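Long-range contact in manganese lipoxygenase (Gaeumannomyces graminis, PDB 5FX8), which oxidises linoleic and alpha-linolenic acids with molecular oxygen to 11S- and 13R-hydroperoxy fatty acids, using a catalytic manganese ion: residues L69-P74 with A304-S309. Residues are numbered along the deposited sequence; the frame is centred on the assembly and turned at random.
Sequences LFLYGP and AFRTLS
Phe-305 turns its ring edge toward the face of Phe-70, an edge-to-face pair with centroids 4.7 Å apart and planes inclined at 52°. Its CD2 sits over the middle of that ring, 3.6 Å from CD2 of Phe-70. Both phenylalanines have CG anti to the backbone N, carrying each ring across. Leu-88 and Ile-92 of helix 86-124 add to this apolar layer.

Arg-306 makes the polar link, its NH1 donating to the backbone O of Phe-70 at 2.7 Å. That oxygen lies in the guanidinium plane, but the bond is bent (N-H...O 147°). The arginine's methylenes also pack: CG rests 3.8 Å from CD1 of Phe-70, CD 3.4 Å from CZ of Tyr-72. The chain bends at chi3 (43°), and the following quarter turn about CD-NE brings NH1 round to the carbonyl. Glu-442 of helix 434-444 joins the polar ends: its OE2 forms a salt bridge with Arg-306 NE and a hydrogen bond with Tyr-72 OH.

In the helical lipoxygenase domain, away from the manganese site, the turn from helix 56-69 into the small antiparallel sheet of 71-73 and 83-85 packs on the C-terminal end of helix 268-305 and the residue just after it.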
loop_
_atom_site.group_PDB
_atom_site.type_symbol
_atom_site.label_atom_id
_atom_site.label_comp_id
_atom_site.label_asym_id
_atom_site.label_seq_id
_atom_site.Cartn_x
_atom_site.Cartn_y
_atom_site.Cartn_z
ATOM N N LEU A 69 -6.570 -23.081 20.179
ATOM C CA LEU A 69 -7.572 -22.255 19.549
ATOM C C LEU A 69 -7.077 -21.543 18.305
ATOM O O LEU A 69 -7.902 -21.026 17.548
ATOM C CB LEU A 69 -8.111 -21.222 20.548
ATOM C CG LEU A 69 -8.544 -21.749 21.912
ATOM C CD1 LEU A 69 -8.933 -20.628 22.839
ATOM C CD2 LEU A 69 -9.693 -22.617 21.708
ATOM N N PHE A 70 -5.767 -21.499 18.069
ATOM C CA PHE A 70 -5.195 -20.862 16.888
ATOM C C PHE A 70 -4.499 -21.934 16.062
ATOM O O PHE A 70 -3.395 -22.359 16.387
ATOM C CB PHE A 70 -4.274 -19.759 17.315
ATOM C CG PHE A 70 -3.676 -18.976 16.215
ATOM C CD1 PHE A 70 -2.558 -19.434 15.526
ATOM C CD2 PHE A 70 -4.149 -17.712 15.938
ATOM C CE1 PHE A 70 -1.969 -18.655 14.536
ATOM C CE2 PHE A 70 -3.569 -16.941 14.955
ATOM C CZ PHE A 70 -2.477 -17.409 14.256
ATOM N N LEU A 71 -5.150 -22.370 14.987
ATOM C CA LEU A 71 -4.790 -23.583 14.268
ATOM C C LEU A 71 -4.334 -23.252 12.864
ATOM O O LEU A 71 -4.662 -22.202 12.308
ATOM C CB LEU A 71 -5.968 -24.561 14.212
ATOM C CG LEU A 71 -6.665 -24.867 15.555
ATOM C CD1 LEU A 71 -7.865 -25.729 15.377
ATOM C CD2 LEU A 71 -5.755 -25.575 16.471
ATOM N N TYR A 72 -3.558 -24.164 12.298
ATOM C CA TYR A 72 -3.151 -24.049 10.911
ATOM C C TYR A 72 -4.291 -24.521 10.032
ATOM O O TYR A 72 -4.703 -25.679 10.124
ATOM C CB TYR A 72 -1.908 -24.878 10.631
ATOM C CG TYR A 72 -0.697 -24.455 11.383
ATOM C CD1 TYR A 72 -0.190 -23.181 11.245
ATOM C CD2 TYR A 72 -0.048 -25.333 12.218
ATOM C CE1 TYR A 72 0.909 -22.795 11.934
ATOM C CE2 TYR A 72 1.035 -24.959 12.893
ATOM C CZ TYR A 72 1.511 -23.689 12.752
ATOM O OH TYR A 72 2.613 -23.323 13.450
ATOM N N GLY A 73 -4.778 -23.644 9.160
ATOM C CA GLY A 73 -5.842 -23.989 8.251
ATOM C C GLY A 73 -5.354 -24.076 6.826
ATOM O O GLY A 73 -4.205 -23.777 6.520
ATOM N N PRO A 74 -6.231 -24.473 5.907
ATOM C CA PRO A 74 -5.818 -24.554 4.507
ATOM C C PRO A 74 -5.379 -23.199 3.990
ATOM O O PRO A 74 -5.788 -22.151 4.487
ATOM C CB PRO A 74 -7.077 -25.034 3.797
ATOM C CG PRO A 74 -7.902 -25.609 4.861
ATOM C CD PRO A 74 -7.659 -24.807 6.053
ATOM N N ALA A 304 5.121 -18.363 15.247
ATOM C CA ALA A 304 5.497 -17.631 16.456
ATOM C C ALA A 304 4.335 -17.514 17.433
ATOM O O ALA A 304 4.510 -17.717 18.636
ATOM C CB ALA A 304 6.038 -16.241 16.116
ATOM N N PHE A 305 3.150 -17.158 16.948
ATOM C CA PHE A 305 2.018 -16.974 17.854
ATOM C C PHE A 305 1.674 -18.262 18.591
ATOM O O PHE A 305 1.277 -18.225 19.751
ATOM C CB PHE A 305 0.814 -16.462 17.067
ATOM C CG PHE A 305 -0.295 -15.923 17.908
ATOM C CD1 PHE A 305 -0.194 -14.691 18.510
ATOM C CD2 PHE A 305 -1.474 -16.635 18.050
ATOM C CE1 PHE A 305 -1.229 -14.201 19.254
ATOM C CE2 PHE A 305 -2.516 -16.146 18.784
ATOM C CZ PHE A 305 -2.407 -14.940 19.383
ATOM N N ARG A 306 1.860 -19.399 17.944
ATOM C CA ARG A 306 1.661 -20.693 18.580
ATOM C C ARG A 306 2.751 -21.108 19.577
ATOM O O ARG A 306 2.622 -22.183 20.165
ATOM C CB ARG A 306 1.536 -21.767 17.498
ATOM C CG ARG A 306 0.283 -21.605 16.667
ATOM C CD ARG A 306 0.123 -22.722 15.720
ATOM N NE ARG A 306 0.431 -23.990 16.355
ATOM C CZ ARG A 306 -0.449 -24.749 16.994
ATOM N NH1 ARG A 306 -1.720 -24.381 17.085
ATOM N NH2 ARG A 306 -0.049 -25.881 17.536
ATOM N N THR A 307 3.797 -20.311 19.811
ATOM C CA THR A 307 4.939 -20.796 20.589
ATOM C C THR A 307 5.522 -19.751 21.538
ATOM O O THR A 307 5.921 -20.087 22.652
ATOM C CB THR A 307 6.071 -21.282 19.674
ATOM O OG1 THR A 307 6.335 -20.296 18.664
ATOM C CG2 THR A 307 5.779 -22.628 19.054
ATOM N N LEU A 308 5.624 -18.501 21.097
ATOM C CA LEU A 308 6.069 -17.424 21.963
ATOM C C LEU A 308 4.912 -16.928 22.810
ATOM O O LEU A 308 3.768 -16.850 22.352
ATOM C CB LEU A 308 6.616 -16.248 21.164
ATOM C CG LEU A 308 7.590 -16.532 20.053
ATOM C CD1 LEU A 308 7.927 -15.258 19.357
ATOM C CD2 LEU A 308 8.793 -17.131 20.659
ATOM N N SER A 309 5.226 -16.566 24.046
ATOM C CA SER A 309 4.225 -15.984 24.913
ATOM C C SER A 309 3.785 -14.646 24.353
ATOM O O SER A 309 4.537 -13.958 23.671
ATOM C CB SER A 309 4.796 -15.803 26.317
ATOM O OG SER A 309 3.894 -15.161 27.190
#